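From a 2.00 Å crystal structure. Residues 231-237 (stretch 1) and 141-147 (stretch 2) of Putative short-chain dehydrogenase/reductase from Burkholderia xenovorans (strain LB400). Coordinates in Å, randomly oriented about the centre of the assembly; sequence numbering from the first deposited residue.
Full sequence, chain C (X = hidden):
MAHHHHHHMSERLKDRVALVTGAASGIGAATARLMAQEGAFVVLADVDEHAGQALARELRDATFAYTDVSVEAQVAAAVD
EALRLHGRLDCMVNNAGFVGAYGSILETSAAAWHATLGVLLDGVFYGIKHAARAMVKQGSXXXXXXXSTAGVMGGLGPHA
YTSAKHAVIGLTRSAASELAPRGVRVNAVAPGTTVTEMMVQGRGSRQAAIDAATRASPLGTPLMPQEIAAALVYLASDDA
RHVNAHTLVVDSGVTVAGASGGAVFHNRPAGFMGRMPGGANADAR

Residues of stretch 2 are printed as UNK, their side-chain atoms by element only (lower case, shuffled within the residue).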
# COMPACT_ATOMS: atom_id res chain seq x y z
N ALA C 231 3.30 -1.34 -20.50
CA ALA C 231 2.58 -1.97 -19.40
C ALA C 231 1.12 -2.20 -19.77
O ALA C 231 0.56 -3.27 -19.47
CB ALA C 231 2.68 -1.11 -18.14
N LEU C 232 0.50 -1.22 -20.42
CA LEU C 232 -0.87 -1.37 -20.87
C LEU C 232 -0.98 -2.47 -21.92
O LEU C 232 -1.95 -3.25 -21.91
CB LEU C 232 -1.38 -0.04 -21.44
CG LEU C 232 -1.59 1.04 -20.39
CD1 LEU C 232 -1.66 2.39 -21.07
CD2 LEU C 232 -2.88 0.79 -19.60
N VAL C 233 -0.03 -2.54 -22.85
CA VAL C 233 -0.10 -3.61 -23.85
C VAL C 233 0.07 -4.97 -23.18
O VAL C 233 -0.66 -5.92 -23.49
CB VAL C 233 0.93 -3.36 -24.97
CG1 VAL C 233 1.09 -4.61 -25.84
CG2 VAL C 233 0.47 -2.19 -25.85
N TYR C 234 1.00 -5.07 -22.22
CA TYR C 234 1.09 -6.31 -21.44
C TYR C 234 -0.27 -6.68 -20.84
O TYR C 234 -0.74 -7.81 -21.00
CB TYR C 234 2.14 -6.20 -20.33
CG TYR C 234 2.04 -7.35 -19.35
CD1 TYR C 234 2.39 -8.65 -19.73
CD2 TYR C 234 1.54 -7.15 -18.07
CE1 TYR C 234 2.27 -9.71 -18.84
CE2 TYR C 234 1.40 -8.20 -17.18
CZ TYR C 234 1.78 -9.48 -17.56
OH TYR C 234 1.64 -10.51 -16.66
N LEU C 235 -0.92 -5.73 -20.17
CA LEU C 235 -2.19 -6.04 -19.52
C LEU C 235 -3.28 -6.39 -20.54
O LEU C 235 -4.18 -7.18 -20.21
CB LEU C 235 -2.65 -4.88 -18.64
CG LEU C 235 -1.88 -4.65 -17.33
CD1 LEU C 235 -2.38 -3.42 -16.61
CD2 LEU C 235 -1.97 -5.87 -16.42
N ALA C 236 -3.23 -5.84 -21.75
CA ALA C 236 -4.24 -6.17 -22.76
C ALA C 236 -3.94 -7.48 -23.48
O ALA C 236 -4.85 -8.04 -24.12
CB ALA C 236 -4.37 -5.05 -23.79
N SER C 237 -2.72 -7.98 -23.39
CA SER C 237 -2.31 -9.13 -24.17
C SER C 237 -2.88 -10.41 -23.57
O SER C 237 -3.31 -10.45 -22.42
CB SER C 237 -0.78 -9.22 -24.24
OG SER C 237 -0.23 -9.62 -22.99
N UNK C 141 -12.95 -8.90 -23.43
CA UNK C 141 -12.53 -7.51 -23.49
C UNK C 141 -11.71 -7.15 -22.28
O UNK C 141 -11.75 -7.80 -21.24
N UNK C 142 -11.01 -6.02 -22.40
CA UNK C 142 -10.06 -5.59 -21.39
C UNK C 142 -10.24 -4.09 -21.20
O UNK C 142 -10.09 -3.33 -22.16
c UNK C 142 -8.63 -5.91 -21.85
s UNK C 142 -7.40 -5.53 -20.64
N UNK C 143 -10.57 -3.66 -19.98
CA UNK C 143 -10.75 -2.25 -19.67
C UNK C 143 -9.60 -1.80 -18.78
O UNK C 143 -9.39 -2.35 -17.69
c UNK C 143 -14.63 -2.44 -19.30
c UNK C 143 -13.24 -2.48 -19.93
c UNK C 143 -12.11 -1.99 -19.01
c UNK C 143 -12.28 -0.53 -18.72
N UNK C 144 -8.86 -0.81 -19.24
CA UNK C 144 -7.63 -0.38 -18.57
C UNK C 144 -7.71 1.10 -18.24
O UNK C 144 -8.13 1.90 -19.08
c UNK C 144 -5.08 -2.29 -20.87
c UNK C 144 -5.89 -2.96 -18.60
c UNK C 144 -6.40 -0.68 -19.44
c UNK C 144 -6.19 -2.14 -19.84
N UNK C 145 -7.30 1.47 -17.03
CA UNK C 145 -7.31 2.86 -16.61
C UNK C 145 -5.91 3.28 -16.19
O UNK C 145 -5.22 2.54 -15.48
c UNK C 145 -8.29 3.08 -15.45
o UNK C 145 -9.62 2.72 -15.83
N UNK C 146 -5.49 4.46 -16.62
CA UNK C 146 -4.17 4.98 -16.24
C UNK C 146 -4.40 5.75 -14.94
O UNK C 146 -4.91 6.89 -14.95
c UNK C 146 -3.44 5.03 -18.62
c UNK C 146 -2.18 6.43 -16.88
c UNK C 146 -3.56 5.85 -17.33
N UNK C 147 -4.08 5.12 -13.82
CA UNK C 147 -4.21 5.81 -12.55
C UNK C 147 -2.89 6.51 -12.28
O UNK C 147 -2.39 7.21 -13.17
c UNK C 147 -4.61 4.85 -11.42

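Position 141 has backbone atoms and nothing beyond CA, so it is Gly141. Its phi of 146° and psi of 164° would jam a CB against the carbonyl O of the preceding residue, and this alone calls for glycine; stretch 1 plays no part, for it lies out of reach.

Position 142 carries one carbon followed by one sulfur, a chain that stops there. Its CA-to-CB bond points toward the helix, and the sulfur lies 3.6 Å from O of Leu235 and 3.9 Å from CA of Ala236. One carbon ending in sulfur is Cys142. With chi1 at -176° (t), SG rests against the last turn of the helix, where CB of Ala236 is 4.4 Å from it.

Position 143 has four carbons, forked at the first, with one arm two carbons long. That is Ile143, buried but out of reach of the helix, in keeping with the alternation of a strand.

At position 144 there are again four carbons, but the fork comes at the second, and its CA-to-CB bond points toward the helix. One end carbon of the fork lies 3.4 Å from O of Leu232, the other 3.8 Å from CB of Leu235. This is Leu144, in the m, t rotamer. Its CD1, the carbon near O of Leu232, is also 4.1 Å from CB of Ala236, while CD2 is the one against Leu235. The fork thus reaches three helix residues, and CB of Leu144 adds a fourth contact, 3.8 Å from CD2 of Leu232.

Position 145 shows one carbon and one oxygen, with its CA-to-CB bond pointing away from the helix: Ser145. Its OG is hydrogen-bonded elsewhere in the structure, so the buried hydroxyl is satisfied.

Position 146 has one carbon bearing two more, a fork at the first atom with no extension. Its CA-to-CB bond points sideways, yet one of the two outer carbons lies 4.0 Å from CD1 of Leu232, hence Val146, and that carbon is CG2.

Position 147 has a single side-chain carbon, Ala147, beyond the strand and out of reach.

The contact is apolar packing, with no hydrogen bond across it. The helix runs nearly antiparallel to the strand: their axes approach to 9.3 Å, with 154° between their directions, and Leu232 pairs with Leu144 and Ala236 with Cys142. Alternate strand residues, 142, 144 and 146, meet helix positions 232, 235 and 236, the i, i+3, i+4 spacing of one helical face. The closer pair, with CA of Ala236 6.0 Å from CA of Cys142, has small side chains; the pair with CA of Leu232 7.2 Å from CA of Leu144 has two leucines. Leu144, with the largest area covered, is the hub.

Stretch 2 (141-147) GCILSVA
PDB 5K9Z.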